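Local structure of attaching and effacing protein, pathogenesis factor (Escherichia coli, 4E9L) at residues A[111-116]-A[144-149]; A[376-379]-A[384-387]. The protein is an adhesin of the intimin/invasin family that probably helps the bacterium attach to host cells, seen here as a rod of immunoglobulin-like domains. All coordinates share one frame; numbering follows the deposited sequence. Where two conformers were deposited one is given.

Contact 1 (A[111-116]-A[144-149])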
ATOM      1  N   ALA A 111      33.399  14.073  16.009  1.00 17.29           N
ATOM      2  CA  ALA A 111      34.273  12.897  16.026  1.00 16.10           C
ATOM      3  C   ALA A 111      35.293  13.129  17.126  1.00 18.84           C
ATOM      4  O   ALA A 111      35.923  14.182  17.160  1.00 18.26           O
ATOM      5  CB  ALA A 111      34.981  12.731  14.685  1.00 17.07           C
ATOM      6  N   ILE A 112      35.450  12.154  18.022  1.00 14.44           N
ATOM      7  CA  ILE A 112      36.390  12.208  19.130  1.00 14.74           C
ATOM      8  C   ILE A 112      37.315  10.998  19.016  1.00 17.00           C
ATOM      9  O   ILE A 112      36.902   9.861  19.253  1.00 16.90           O
ATOM     10  CB  ILE A 112      35.744  12.289  20.545  1.00 18.51           C
ATOM     11  CG1 ILE A 112      34.587  13.338  20.610  1.00 20.16           C
ATOM     12  CG2 ILE A 112      36.834  12.587  21.596  1.00 18.01           C
ATOM     13  CD1 ILE A 112      33.164  12.686  20.572  1.00 28.41           C
ATOM     14  N   TRP A 113      38.552  11.258  18.640  1.00 13.10           N
ATOM     15  CA  TRP A 113      39.561  10.233  18.461  1.00 13.81           C
ATOM     16  C   TRP A 113      40.499  10.250  19.668  1.00 16.96           C
ATOM     17  O   TRP A 113      41.073  11.294  20.017  1.00 18.17           O
ATOM     18  CB  TRP A 113      40.309  10.521  17.151  1.00 13.76           C
ATOM     19  CG  TRP A 113      41.589   9.779  16.909  1.00 15.95           C
ATOM     20  CD1 TRP A 113      41.900   8.491  17.263  1.00 18.55           C
ATOM     21  CD2 TRP A 113      42.689  10.257  16.130  1.00 17.47           C
ATOM     22  NE1 TRP A 113      43.150   8.159  16.789  1.00 18.30           N
ATOM     23  CE2 TRP A 113      43.655   9.226  16.087  1.00 21.35           C
ATOM     24  CE3 TRP A 113      42.925  11.441  15.408  1.00 21.04           C
ATOM     25  CZ2 TRP A 113      44.885   9.386  15.440  1.00 22.33           C
ATOM     26  CZ3 TRP A 113      44.125  11.577  14.727  1.00 23.99           C
ATOM     27  CH2 TRP A 113      45.074  10.540  14.715  1.00 24.65           C
ATOM     28  N   THR A 114      40.642   9.099  20.300  1.00 12.16           N
ATOM     29  CA  THR A 114      41.499   8.900  21.463  1.00 12.20           C
ATOM     30  C   THR A 114      42.736   8.189  20.939  1.00 17.31           C
ATOM     31  O   THR A 114      42.642   7.055  20.486  1.00 16.75           O
ATOM     32  CB  THR A 114      40.758   8.123  22.558  1.00 19.30           C
ATOM     33  OG1 THR A 114      39.570   8.831  22.884  1.00 21.67           O
ATOM     34  CG2 THR A 114      41.607   7.940  23.818  1.00 19.15           C
ATOM     35  N   ALA A 115      43.867   8.896  20.924  1.00 16.08           N
ATOM     36  CA  ALA A 115      45.130   8.416  20.369  1.00 15.14           C
ATOM     37  C   ALA A 115      46.066   8.006  21.490  1.00 18.07           C
ATOM     38  O   ALA A 115      46.383   8.811  22.376  1.00 18.06           O
ATOM     39  CB  ALA A 115      45.759   9.514  19.528  1.00 15.83           C
ATOM     40  N   LYS A 116      46.507   6.748  21.455  1.00 15.26           N
ATOM     41  CA  LYS A 116      47.383   6.197  22.498  1.00 13.23           C
ATOM     42  C   LYS A 116      48.511   5.388  21.897  1.00 18.68           C
ATOM     43  O   LYS A 116      48.390   4.880  20.782  1.00 18.71           O
ATOM     44  CB  LYS A 116      46.581   5.262  23.431  1.00 14.33           C
ATOM     45  CG  LYS A 116      45.470   5.919  24.246  1.00 26.07           C
ATOM     46  CD  LYS A 116      44.846   4.900  25.225  1.00 22.39           C
ATOM     47  CE  LYS A 116      43.500   5.338  25.757  1.00 21.04           C
ATOM     48  NZ  LYS A 116      43.017   4.405  26.827  1.00 23.85           N
ATOM     49  N   SER A 144      35.887  19.037   9.458  1.00 19.59           N
ATOM     50  CA  SER A 144      36.824  20.109   9.752  1.00 19.25           C
ATOM     51  C   SER A 144      38.173  19.398   9.989  1.00 22.62           C
ATOM     52  O   SER A 144      38.229  18.160  10.036  1.00 19.60           O
ATOM     53  CB  SER A 144      36.411  20.789  11.059  1.00 22.54           C
ATOM     54  OG  SER A 144      36.542  19.874  12.142  1.00 20.03           O
ATOM     55  N   GLY A 145      39.220  20.177  10.249  1.00 21.99           N
ATOM     56  CA  GLY A 145      40.501  19.618  10.672  1.00 21.87           C
ATOM     57  C   GLY A 145      40.380  19.083  12.099  1.00 25.66           C
ATOM     58  O   GLY A 145      39.378  19.326  12.782  1.00 23.28           O
ATOM     59  N   TRP A 146      41.374  18.315  12.540  1.00 25.49           N
ATOM     60  CA  TRP A 146      41.409  17.732  13.882  1.00 24.75           C
ATOM     61  C   TRP A 146      42.011  18.743  14.857  1.00 28.49           C
ATOM     62  O   TRP A 146      43.066  19.310  14.558  1.00 28.52           O
ATOM     63  CB  TRP A 146      42.290  16.488  13.893  1.00 23.10           C
ATOM     64  CG  TRP A 146      41.726  15.264  13.234  1.00 23.78           C
ATOM     65  CD1 TRP A 146      42.137  14.707  12.058  1.00 26.73           C
ATOM     66  CD2 TRP A 146      40.739  14.375  13.774  1.00 22.93           C
ATOM     67  NE1 TRP A 146      41.477  13.520  11.839  1.00 25.51           N
ATOM     68  CE2 TRP A 146      40.590  13.308  12.859  1.00 26.16           C
ATOM     69  CE3 TRP A 146      39.937  14.393  14.931  1.00 23.26           C
ATOM     70  CZ2 TRP A 146      39.666  12.276  13.057  1.00 25.18           C
ATOM     71  CZ3 TRP A 146      39.028  13.364  15.128  1.00 23.99           C
ATOM     72  CH2 TRP A 146      38.899  12.323  14.198  1.00 24.60           C
ATOM     73  N   THR A 147      41.362  18.965  16.020  1.00 23.34           N
ATOM     74  CA  THR A 147      41.919  19.844  17.063  1.00 22.67           C
ATOM     75  C   THR A 147      42.620  18.943  18.071  1.00 25.14           C
ATOM     76  O   THR A 147      41.982  18.050  18.628  1.00 23.59           O
ATOM     77  CB  THR A 147      40.828  20.706  17.719  1.00 29.31           C
ATOM     78  OG1 THR A 147      40.393  21.669  16.779  1.00 30.34           O
ATOM     79  CG2 THR A 147      41.300  21.402  19.014  1.00 31.18           C
ATOM     80  N   ASP A 148      43.917  19.183  18.313  1.00 21.01           N
ATOM     81  CA  ASP A 148      44.697  18.455  19.309  1.00 20.79           C
ATOM     82  C   ASP A 148      44.317  19.067  20.679  1.00 27.32           C
ATOM     83  O   ASP A 148      44.675  20.215  20.952  1.00 26.82           O
ATOM     84  CB  ASP A 148      46.213  18.626  19.035  1.00 22.61           C
ATOM     85  CG  ASP A 148      47.154  17.889  20.006  1.00 30.18           C
ATOM     86  OD1 ASP A 148      46.667  17.338  21.003  1.00 31.45           O
ATOM     87  OD2 ASP A 148      48.379  17.898  19.773  1.00 33.47           O
ATOM     88  N   ASN A 149      43.590  18.318  21.529  1.00 25.48           N
ATOM     89  CA  ASN A 149      43.175  18.837  22.841  1.00 26.07           C
ATOM     90  C   ASN A 149      44.254  18.776  23.907  1.00 30.51           C
ATOM     91  O   ASN A 149      44.022  19.255  25.016  1.00 30.69           O
ATOM     92  CB  ASN A 149      41.889  18.188  23.338  1.00 25.52           C
ATOM     93  CG  ASN A 149      40.718  18.397  22.432  1.00 40.69           C
ATOM     94  OD1 ASN A 149      40.063  17.442  22.002  1.00 38.91           O
ATOM     95  ND2 ASN A 149      40.438  19.639  22.104  1.00 29.89           N
TER
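Trp113 and Trp146 meet in a T-shaped stack. The edge of the Trp113 indole is directed at a face of the Trp146 indole. Their six-membered ring centroids are 5.2 Å apart and the planes stand at 61°, so the T is a tilted one. Trp113 CE3 leads and sits over the centre of the Trp146 ring system, 3.9 Å from Trp146 CE2. The root of the same side chain also takes part, as Trp113 CB lies 3.7 Å from Trp146 CZ3. Trp113 has its CG anti to the backbone N (chi1 167°), which sends the CB-CG bond roughly along the strand, while the ring leans off it with CE3 over its partner. The two side chains cross at about a right angle. Ala111, two residues earlier on the same side of the strand, meets the far end of the Trp146 benzene ring, with Ala111 CB 4.0 Å from Trp146 CH2. The contact is largely apolar, though Ala111 O also lies 3.8 Å from Trp146 CZ3. The polar atom of Trp113, NE1, is satisfied by the carbonyl of Ala178. Strand 153-159 runs between strands 108-114 and 142-148 in one antiparallel sheet, so the indoles reach across an intervening strand. Trp146 rests on Ala156 of that strand, and Trp154 meets the Trp113 ring. Pro171 of strand 165-173, in another sheet of this immunoglobulin-like domain, touches both indoles.

Contact 2 (A[376-379]-A[384-387])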
ATOM      1  N   SER A 376     -37.928 -24.025 -16.681  1.00 16.10           N
ATOM      2  CA  SER A 376     -37.211 -23.448 -15.553  0.50 16.18           C
ATOM      3  C   SER A 376     -36.074 -22.595 -16.142  1.00 19.59           C
ATOM      4  O   SER A 376     -35.286 -23.096 -16.954  1.00 19.46           O
ATOM      5  CB  SER A 376     -36.704 -24.553 -14.630  0.50 20.06           C
ATOM      6  OG  SER A 376     -35.578 -24.170 -13.862  0.50 28.76           O
ATOM      7  N   VAL A 377     -36.038 -21.301 -15.794  1.00 15.68           N
ATOM      8  CA  VAL A 377     -35.042 -20.373 -16.321  1.00 13.92           C
ATOM      9  C   VAL A 377     -34.111 -19.899 -15.187  1.00 18.41           C
ATOM     10  O   VAL A 377     -34.561 -19.204 -14.267  1.00 17.79           O
ATOM     11  CB  VAL A 377     -35.722 -19.180 -17.073  1.00 15.80           C
ATOM     12  CG1 VAL A 377     -34.691 -18.216 -17.634  1.00 16.09           C
ATOM     13  CG2 VAL A 377     -36.638 -19.663 -18.188  1.00 14.49           C
ATOM     14  N   MET A 378     -32.825 -20.261 -15.272  1.00 15.11           N
ATOM     15  CA  MET A 378     -31.867 -19.875 -14.245  1.00 16.09           C
ATOM     16  C   MET A 378     -30.875 -18.858 -14.787  1.00 20.03           C
ATOM     17  O   MET A 378     -30.014 -19.207 -15.610  1.00 20.05           O
ATOM     18  CB  MET A 378     -31.172 -21.101 -13.602  1.00 19.06           C
ATOM     19  CG  MET A 378     -30.099 -20.738 -12.545  1.00 21.61           C
ATOM     20  SD  MET A 378     -30.637 -19.645 -11.176  1.00 25.30           S
ATOM     21  CE  MET A 378     -31.711 -20.793 -10.236  1.00 20.98           C
ATOM     22  N   PRO A 379     -31.006 -17.576 -14.370  1.00 16.67           N
ATOM     23  CA  PRO A 379     -30.045 -16.564 -14.821  1.00 15.36           C
ATOM     24  C   PRO A 379     -28.660 -16.880 -14.243  1.00 19.81           C
ATOM     25  O   PRO A 379     -28.536 -17.492 -13.161  1.00 18.95           O
ATOM     26  CB  PRO A 379     -30.604 -15.258 -14.260  1.00 16.40           C
ATOM     27  CG  PRO A 379     -31.355 -15.661 -13.053  1.00 22.23           C
ATOM     28  CD  PRO A 379     -31.959 -17.001 -13.395  1.00 18.72           C
ATOM     29  N   GLN A 384     -22.223 -18.130 -12.055  1.00 26.96           N
ATOM     30  CA  GLN A 384     -22.980 -18.554 -10.869  1.00 26.26           C
ATOM     31  C   GLN A 384     -24.487 -18.332 -11.034  1.00 28.05           C
ATOM     32  O   GLN A 384     -24.877 -17.361 -11.687  1.00 26.51           O
ATOM     33  CB  GLN A 384     -22.510 -17.760  -9.625  1.00 27.56           C
ATOM     34  CG  GLN A 384     -21.029 -17.932  -9.253  1.00 51.85           C
ATOM     35  CD  GLN A 384     -20.721 -19.307  -8.713  1.00 69.71           C
ATOM     36  OE1 GLN A 384     -20.100 -20.133  -9.387  1.00 65.44           O
ATOM     37  NE2 GLN A 384     -21.163 -19.588  -7.492  1.00 63.13           N
ATOM     38  N   ASN A 385     -25.329 -19.155 -10.343  1.00 22.37           N
ATOM     39  CA  ASN A 385     -26.781 -18.959 -10.314  1.00 21.78           C
ATOM     40  C   ASN A 385     -27.034 -17.577  -9.729  1.00 24.68           C
ATOM     41  O   ASN A 385     -26.442 -17.218  -8.711  1.00 25.03           O
ATOM     42  CB  ASN A 385     -27.478 -20.017  -9.467  1.00 19.64           C
ATOM     43  CG  ASN A 385     -27.512 -21.383 -10.104  1.00 34.00           C
ATOM     44  OD1 ASN A 385     -27.049 -21.606 -11.226  1.00 24.24           O
ATOM     45  ND2 ASN A 385     -28.063 -22.328  -9.387  1.00 28.40           N
ATOM     46  N   ALA A 386     -27.833 -16.778 -10.420  1.00 20.28           N
ATOM     47  CA  ALA A 386     -28.042 -15.386 -10.050  1.00 20.20           C
ATOM     48  C   ALA A 386     -29.327 -15.099  -9.251  1.00 24.60           C
ATOM     49  O   ALA A 386     -29.519 -13.972  -8.790  1.00 25.07           O
ATOM     50  CB  ALA A 386     -27.955 -14.521 -11.297  1.00 20.65           C
ATOM     51  N   VAL A 387     -30.207 -16.100  -9.093  1.00 20.15           N
ATOM     52  CA  VAL A 387     -31.418 -15.975  -8.261  1.00 19.44           C
ATOM     53  C   VAL A 387     -31.512 -17.187  -7.340  1.00 23.33           C
ATOM     54  O   VAL A 387     -30.887 -18.206  -7.629  1.00 22.67           O
ATOM     55  CB  VAL A 387     -32.742 -15.709  -9.017  1.00 22.02           C
ATOM     56  CG1 VAL A 387     -32.724 -14.338  -9.708  1.00 21.63           C
ATOM     57  CG2 VAL A 387     -33.064 -16.842  -9.996  1.00 21.81           C
TER
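Pro379 and Ala386 are joined by the one hydrogen bond between segments 376-379 and 384-387. Ala386 N donates to Pro379 O over 2.9 Å, with an N-H...O angle of 154°. The apolar contacts lie round this bond. Val387 places CG2 between its backbone N and carbonyl carbon (chi1 -65° for CG1), and this methyl packs on the proline ring, 3.6 Å from Pro379 CD. Ala386 CB touches the same ring, 4.0 Å from Pro379 CG. Met378 SD also reaches the valine, 3.9 Å from Val387 CG2. A mixed contact completes the set. The Met378 chain is bent at chi2 and chi3 and crosses the Asn385 side chain at about a right angle. Met378 CG comes 3.4 Å from Asn385 OD1, and Met378 SD is 3.6 Å from Asn385 CB. Asn385 OD1 takes its hydrogen bond from Arg380 NE, the residue after Pro379 on strand 373-381. Leu301 touches Pro379, and Phe318 touches Ala386 and Val387, so the buried side of this hairpin faces other strands of the domain. The chemistry implies that a single directional backbone bond fixes Ala386 against Pro379, while the rest is non-directional van der Waals packing. At the solvent-facing edge, where Asn385 is exposed, methionine only lies against an amide oxygen that the arginine satisfies.

Contacts 1 and 2 sit on opposite sides of the chain's centre, with their own centres about 84 Å apart and nearest atoms about 68 Å apart. They belong to different immunoglobulin-like domains and share no strand. Contact 1 is a buried one, made mainly by side chains between two strands of a sheet that are not neighbours. Contact 2 is local. It closes a short hairpin and is only partly buried, with an exposed asparagine at its margin. Aromatic stacking therefore dominates the first, while the second combines a backbone hydrogen bond with aliphatic and sulfur packing. Each lies within a single domain and does not link one domain to another.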